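Local structure of putative trimethylamine methyltransferase (Rhizobium meliloti, 4YYC) at residues G38-E50 / L414-L426. The protein probably acts as a methyltransferase of the trimethylamine methyltransferase family. Residues are numbered along the deposited sequence; the frame is centred on the assembly and turned at random.
Sequences GPSLPYIQRRIRE and LGMMQKMAEGVDL
Q418 sends CG away from its own backbone N (chi1 178°) and then bends at chi2, which turns its amide toward the chain at P42. In I44 a chi1 of -68° puts CG1 beside the backbone N and CG2 anti to it, so CG1 and CD1 lie on Q418 and CG2 reaches A421. The amide group of Q418 is held at both ends. NE2 donates to P42 O at 2.9 Å, nearly straight (171°), with the acceptor in the amide plane. OE1 accepts from S173 and H175. L41 and I44 pack on the aliphatic and amide carbons of the same side chain: L41 CD1 lies 3.8 Å from Q418 CD, and I44 CG1 lies 3.5 Å from that same CD. Further along, I44 CG2 presses on A421 CB at 3.5 Å, tighter than usual for two carbons.

The second polar link is between backbones. R47 N donates to A421 O at 2.9 Å. A421 lies in a type I turn from M420 to G423. G423 has positive phi, and I48 CG2 sits 3.6 Å from G423 CA.

Residues 44-48 run alongside 418-423, in the same direction. The short strand 44-45 is an outermost strand, within this chain, of a three-stranded sheet and pairs with strand 134-137. R46 turns its guanidinium to T135, A134 and G132. I48 also packs on Y51 of the second subunit, and M420 on L338 of that subunit, so the contact borders the dimer interface.

The chemistry is that of structural packing: two nearly straight hydrogen bonds, well apart, bracket an apolar patch of I44 and A421. They pin the N-terminal segment to the end of the helix.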
loop_
_atom_site.group_PDB
_atom_site.type_symbol
_atom_site.label_atom_id
_atom_site.label_comp_id
_atom_site.label_asym_id
_atom_site.label_seq_id
_atom_site.Cartn_x
_atom_site.Cartn_y
_atom_site.Cartn_z
ATOM N N GLY A 38 -14.383 12.310 -15.940
ATOM C CA GLY A 38 -14.073 12.041 -17.342
ATOM C C GLY A 38 -14.769 10.777 -17.841
ATOM O O GLY A 38 -15.550 10.139 -17.095
ATOM N N PRO A 39 -14.472 10.377 -19.082
ATOM C CA PRO A 39 -15.005 9.124 -19.603
ATOM C C PRO A 39 -14.480 7.918 -18.828
ATOM O O PRO A 39 -13.421 7.984 -18.215
ATOM C CB PRO A 39 -14.500 9.067 -21.041
ATOM C CG PRO A 39 -13.284 9.932 -21.046
ATOM C CD PRO A 39 -13.491 10.996 -20.006
ATOM N N SER A 40 -15.266 6.851 -18.816
ATOM C CA SER A 40 -14.835 5.640 -18.170
ATOM C C SER A 40 -13.679 5.001 -18.958
ATOM O O SER A 40 -13.691 5.019 -20.186
ATOM C CB SER A 40 -16.016 4.679 -18.020
ATOM O OG SER A 40 -16.755 5.061 -16.857
ATOM N N LEU A 41 -12.728 4.425 -18.233
ATOM C CA LEU A 41 -11.592 3.692 -18.780
ATOM C C LEU A 41 -11.926 2.202 -18.866
ATOM O O LEU A 41 -12.667 1.668 -18.064
ATOM C CB LEU A 41 -10.366 3.879 -17.882
ATOM C CG LEU A 41 -9.910 5.309 -17.675
ATOM C CD1 LEU A 41 -8.645 5.322 -16.824
ATOM C CD2 LEU A 41 -9.687 5.982 -19.011
ATOM N N PRO A 42 -11.355 1.495 -19.849
ATOM C CA PRO A 42 -11.564 0.054 -19.906
ATOM C C PRO A 42 -10.748 -0.656 -18.845
ATOM O O PRO A 42 -9.954 -0.033 -18.123
ATOM C CB PRO A 42 -11.060 -0.315 -21.290
ATOM C CG PRO A 42 -10.027 0.672 -21.529
ATOM C CD PRO A 42 -10.468 1.964 -20.905
ATOM N N TYR A 43 -10.998 -1.942 -18.704
ATOM C CA TYR A 43 -10.295 -2.778 -17.751
ATOM C C TYR A 43 -8.783 -2.577 -17.826
ATOM O O TYR A 43 -8.231 -2.331 -18.884
ATOM C CB TYR A 43 -10.667 -4.256 -17.923
ATOM C CG TYR A 43 -10.214 -4.900 -19.182
ATOM C CD1 TYR A 43 -10.975 -4.826 -20.341
ATOM C CD2 TYR A 43 -8.986 -5.562 -19.256
ATOM C CE1 TYR A 43 -10.541 -5.416 -21.501
ATOM C CE2 TYR A 43 -8.549 -6.143 -20.424
ATOM C CZ TYR A 43 -9.335 -6.066 -21.535
ATOM O OH TYR A 43 -8.918 -6.643 -22.722
ATOM N N ILE A 44 -8.146 -2.713 -16.679
ATOM C CA ILE A 44 -6.693 -2.598 -16.593
ATOM C C ILE A 44 -6.012 -3.790 -17.285
ATOM O O ILE A 44 -6.388 -4.940 -17.056
ATOM C CB ILE A 44 -6.245 -2.595 -15.108
ATOM C CG1 ILE A 44 -6.712 -1.293 -14.425
ATOM C CG2 ILE A 44 -4.759 -2.787 -15.012
ATOM C CD1 ILE A 44 -6.707 -1.381 -12.944
ATOM N N GLN A 45 -4.986 -3.491 -18.088
ATOM C CA GLN A 45 -4.086 -4.517 -18.599
ATOM C C GLN A 45 -2.751 -4.254 -17.922
ATOM O O GLN A 45 -2.063 -3.296 -18.271
ATOM C CB GLN A 45 -3.929 -4.440 -20.115
ATOM C CG GLN A 45 -5.201 -4.812 -20.801
ATOM C CD GLN A 45 -5.103 -4.751 -22.300
ATOM O OE1 GLN A 45 -4.112 -5.213 -22.900
ATOM N NE2 GLN A 45 -6.141 -4.229 -22.935
ATOM N N ARG A 46 -2.387 -5.092 -16.955
ATOM C CA ARG A 46 -1.157 -4.876 -16.188
ATOM C C ARG A 46 0.092 -5.081 -16.997
ATOM O O ARG A 46 0.205 -6.099 -17.687
ATOM C CB ARG A 46 -1.102 -5.801 -14.946
ATOM C CG ARG A 46 -1.993 -5.353 -13.800
ATOM C CD ARG A 46 -2.043 -6.382 -12.688
ATOM N NE ARG A 46 -3.021 -7.439 -12.999
ATOM C CZ ARG A 46 -2.752 -8.684 -13.404
ATOM N NH1 ARG A 46 -3.762 -9.481 -13.654
ATOM N NH2 ARG A 46 -1.511 -9.143 -13.559
ATOM N N ARG A 47 0.988 -4.088 -16.956
ATOM C CA ARG A 47 2.306 -4.173 -17.592
ATOM C C ARG A 47 3.354 -4.452 -16.530
ATOM O O ARG A 47 4.493 -4.778 -16.850
ATOM C CB ARG A 47 2.653 -2.879 -18.328
ATOM C CG ARG A 47 1.622 -2.387 -19.331
ATOM C CD ARG A 47 1.267 -3.434 -20.352
ATOM N NE ARG A 47 0.403 -2.871 -21.383
ATOM C CZ ARG A 47 -0.485 -3.574 -22.070
ATOM N NH1 ARG A 47 -1.230 -2.976 -22.980
ATOM N NH2 ARG A 47 -0.627 -4.871 -21.838
ATOM N N ILE A 48 2.975 -4.306 -15.270
ATOM C CA ILE A 48 3.824 -4.551 -14.135
ATOM C C ILE A 48 3.739 -6.030 -13.748
ATOM O O ILE A 48 2.808 -6.742 -14.165
ATOM C CB ILE A 48 3.454 -3.643 -12.926
ATOM C CG1 ILE A 48 1.998 -3.820 -12.520
ATOM C CG2 ILE A 48 3.683 -2.183 -13.292
ATOM C CD1 ILE A 48 1.692 -3.064 -11.222
ATOM N N ARG A 49 4.722 -6.482 -12.965
ATOM C CA ARG A 49 4.903 -7.858 -12.493
ATOM C C ARG A 49 4.034 -8.193 -11.308
ATOM O O ARG A 49 3.640 -7.278 -10.546
ATOM C CB ARG A 49 6.355 -8.062 -12.002
ATOM C CG ARG A 49 7.370 -8.002 -13.091
ATOM C CD ARG A 49 8.754 -8.126 -12.517
ATOM N NE ARG A 49 9.634 -7.336 -13.341
ATOM C CZ ARG A 49 10.938 -7.492 -13.392
ATOM N NH1 ARG A 49 11.516 -8.435 -12.666
ATOM N NH2 ARG A 49 11.650 -6.710 -14.176
ATOM N N GLU A 50 3.757 -9.488 -11.119
ATOM C CA GLU A 50 3.080 -9.980 -9.909
ATOM C C GLU A 50 4.085 -10.158 -8.768
ATOM O O GLU A 50 5.203 -10.647 -8.971
ATOM C CB GLU A 50 2.358 -11.307 -10.164
ATOM C CG GLU A 50 1.438 -11.256 -11.389
ATOM C CD GLU A 50 2.109 -11.745 -12.686
ATOM O OE1 GLU A 50 3.356 -11.616 -12.878
ATOM O OE2 GLU A 50 1.367 -12.283 -13.535
ATOM N N LEU A 414 -8.644 3.880 -6.988
ATOM C CA LEU A 414 -8.671 2.947 -8.112
ATOM C C LEU A 414 -8.066 3.565 -9.361
ATOM O O LEU A 414 -7.429 2.857 -10.151
ATOM C CB LEU A 414 -10.084 2.423 -8.390
ATOM C CG LEU A 414 -10.788 1.710 -7.231
ATOM C CD1 LEU A 414 -12.176 1.329 -7.715
ATOM C CD2 LEU A 414 -10.015 0.496 -6.732
ATOM N N GLY A 415 -8.332 4.854 -9.606
ATOM C CA GLY A 415 -7.701 5.531 -10.758
ATOM C C GLY A 415 -6.174 5.533 -10.649
ATOM O O GLY A 415 -5.477 5.377 -11.671
HETATM N N MSE A 416 -5.665 5.645 -9.423
HETATM C CA MSE A 416 -4.205 5.628 -9.207
HETATM C C MSE A 416 -3.695 4.245 -9.515
HETATM O O MSE A 416 -2.658 4.098 -10.152
HETATM C CB MSE A 416 -3.868 6.030 -7.786
HETATM C CG MSE A 416 -4.127 7.507 -7.690
HETATM SE SE MSE A 416 -3.617 8.004 -5.837
HETATM C CE MSE A 416 -4.932 9.515 -5.797
HETATM N N MSE A 417 -4.409 3.222 -9.098
HETATM C CA MSE A 417 -3.996 1.851 -9.372
HETATM C C MSE A 417 -4.006 1.555 -10.870
HETATM O O MSE A 417 -3.101 0.918 -11.404
HETATM C CB MSE A 417 -4.887 0.810 -8.686
HETATM C CG MSE A 417 -4.934 0.930 -7.170
HETATM SE SE MSE A 417 -3.200 0.702 -6.258
HETATM C CE MSE A 417 -3.459 1.879 -4.657
ATOM N N GLN A 418 -4.997 2.080 -11.588
ATOM C CA GLN A 418 -5.078 1.921 -13.028
ATOM C C GLN A 418 -3.851 2.533 -13.707
ATOM O O GLN A 418 -3.273 1.928 -14.610
ATOM C CB GLN A 418 -6.382 2.574 -13.538
ATOM C CG GLN A 418 -6.554 2.523 -15.029
ATOM C CD GLN A 418 -7.810 1.848 -15.534
ATOM O OE1 GLN A 418 -8.865 1.898 -14.888
ATOM N NE2 GLN A 418 -7.736 1.318 -16.744
ATOM N N LYS A 419 -3.459 3.701 -13.259
ATOM C CA LYS A 419 -2.282 4.351 -13.851
ATOM C C LYS A 419 -0.992 3.605 -13.473
ATOM O O LYS A 419 -0.126 3.395 -14.337
ATOM C CB LYS A 419 -2.248 5.812 -13.418
ATOM C CG LYS A 419 -1.049 6.591 -13.921
ATOM C CD LYS A 419 -1.049 6.679 -15.469
ATOM C CE LYS A 419 0.157 7.478 -15.959
ATOM N NZ LYS A 419 0.166 8.831 -15.323
HETATM N N MSE A 420 -0.863 3.197 -12.206
HETATM C CA MSE A 420 0.306 2.435 -11.719
HETATM C C MSE A 420 0.542 1.208 -12.548
HETATM O O MSE A 420 1.677 0.839 -12.872
HETATM C CB MSE A 420 0.089 2.034 -10.249
HETATM C CG MSE A 420 1.182 1.160 -9.629
HETATM SE SE MSE A 420 2.630 2.412 -9.174
HETATM C CE MSE A 420 1.561 3.112 -7.671
ATOM N N ALA A 421 -0.539 0.521 -12.880
ATOM C CA ALA A 421 -0.482 -0.747 -13.616
ATOM C C ALA A 421 0.163 -0.635 -14.966
ATOM O O ALA A 421 0.617 -1.654 -15.484
ATOM C CB ALA A 421 -1.889 -1.282 -13.767
ATOM N N GLU A 422 0.224 0.569 -15.530
ATOM C CA GLU A 422 0.871 0.783 -16.851
ATOM C C GLU A 422 2.378 0.690 -16.747
ATOM O O GLU A 422 3.054 0.554 -17.773
ATOM C CB GLU A 422 0.511 2.133 -17.438
ATOM C CG GLU A 422 -0.971 2.352 -17.680
ATOM C CD GLU A 422 -1.252 3.761 -18.205
ATOM O OE1 GLU A 422 -0.303 4.557 -18.368
ATOM O OE2 GLU A 422 -2.428 4.081 -18.441
ATOM N N GLY A 423 2.915 0.807 -15.540
ATOM C CA GLY A 423 4.369 0.675 -15.318
ATOM C C GLY A 423 5.141 1.860 -15.883
ATOM O O GLY A 423 4.589 2.956 -16.055
ATOM N N VAL A 424 6.407 1.627 -16.194
ATOM C CA VAL A 424 7.330 2.730 -16.543
ATOM C C VAL A 424 7.458 2.864 -18.043
ATOM O O VAL A 424 7.834 1.892 -18.716
ATOM C CB VAL A 424 8.722 2.503 -15.956
ATOM C CG1 VAL A 424 9.675 3.659 -16.327
ATOM C CG2 VAL A 424 8.632 2.369 -14.455
ATOM N N ASP A 425 7.188 4.060 -18.550
ATOM C CA ASP A 425 7.368 4.368 -19.966
ATOM C C ASP A 425 8.851 4.576 -20.256
ATOM O O ASP A 425 9.503 5.387 -19.606
ATOM C CB ASP A 425 6.615 5.666 -20.274
ATOM C CG ASP A 425 6.506 5.984 -21.770
ATOM O OD1 ASP A 425 7.150 5.341 -22.624
ATOM O OD2 ASP A 425 5.721 6.913 -22.087
ATOM N N LEU A 426 9.362 3.867 -21.246
ATOM C CA LEU A 426 10.775 3.986 -21.583
ATOM C C LEU A 426 10.972 4.472 -23.022
ATOM O O LEU A 426 12.055 4.281 -23.589
ATOM C CB LEU A 426 11.480 2.655 -21.322
ATOM C CG LEU A 426 11.579 2.278 -19.834
ATOM C CD1 LEU A 426 12.094 0.863 -19.718
ATOM C CD2 LEU A 426 12.467 3.200 -19.037
#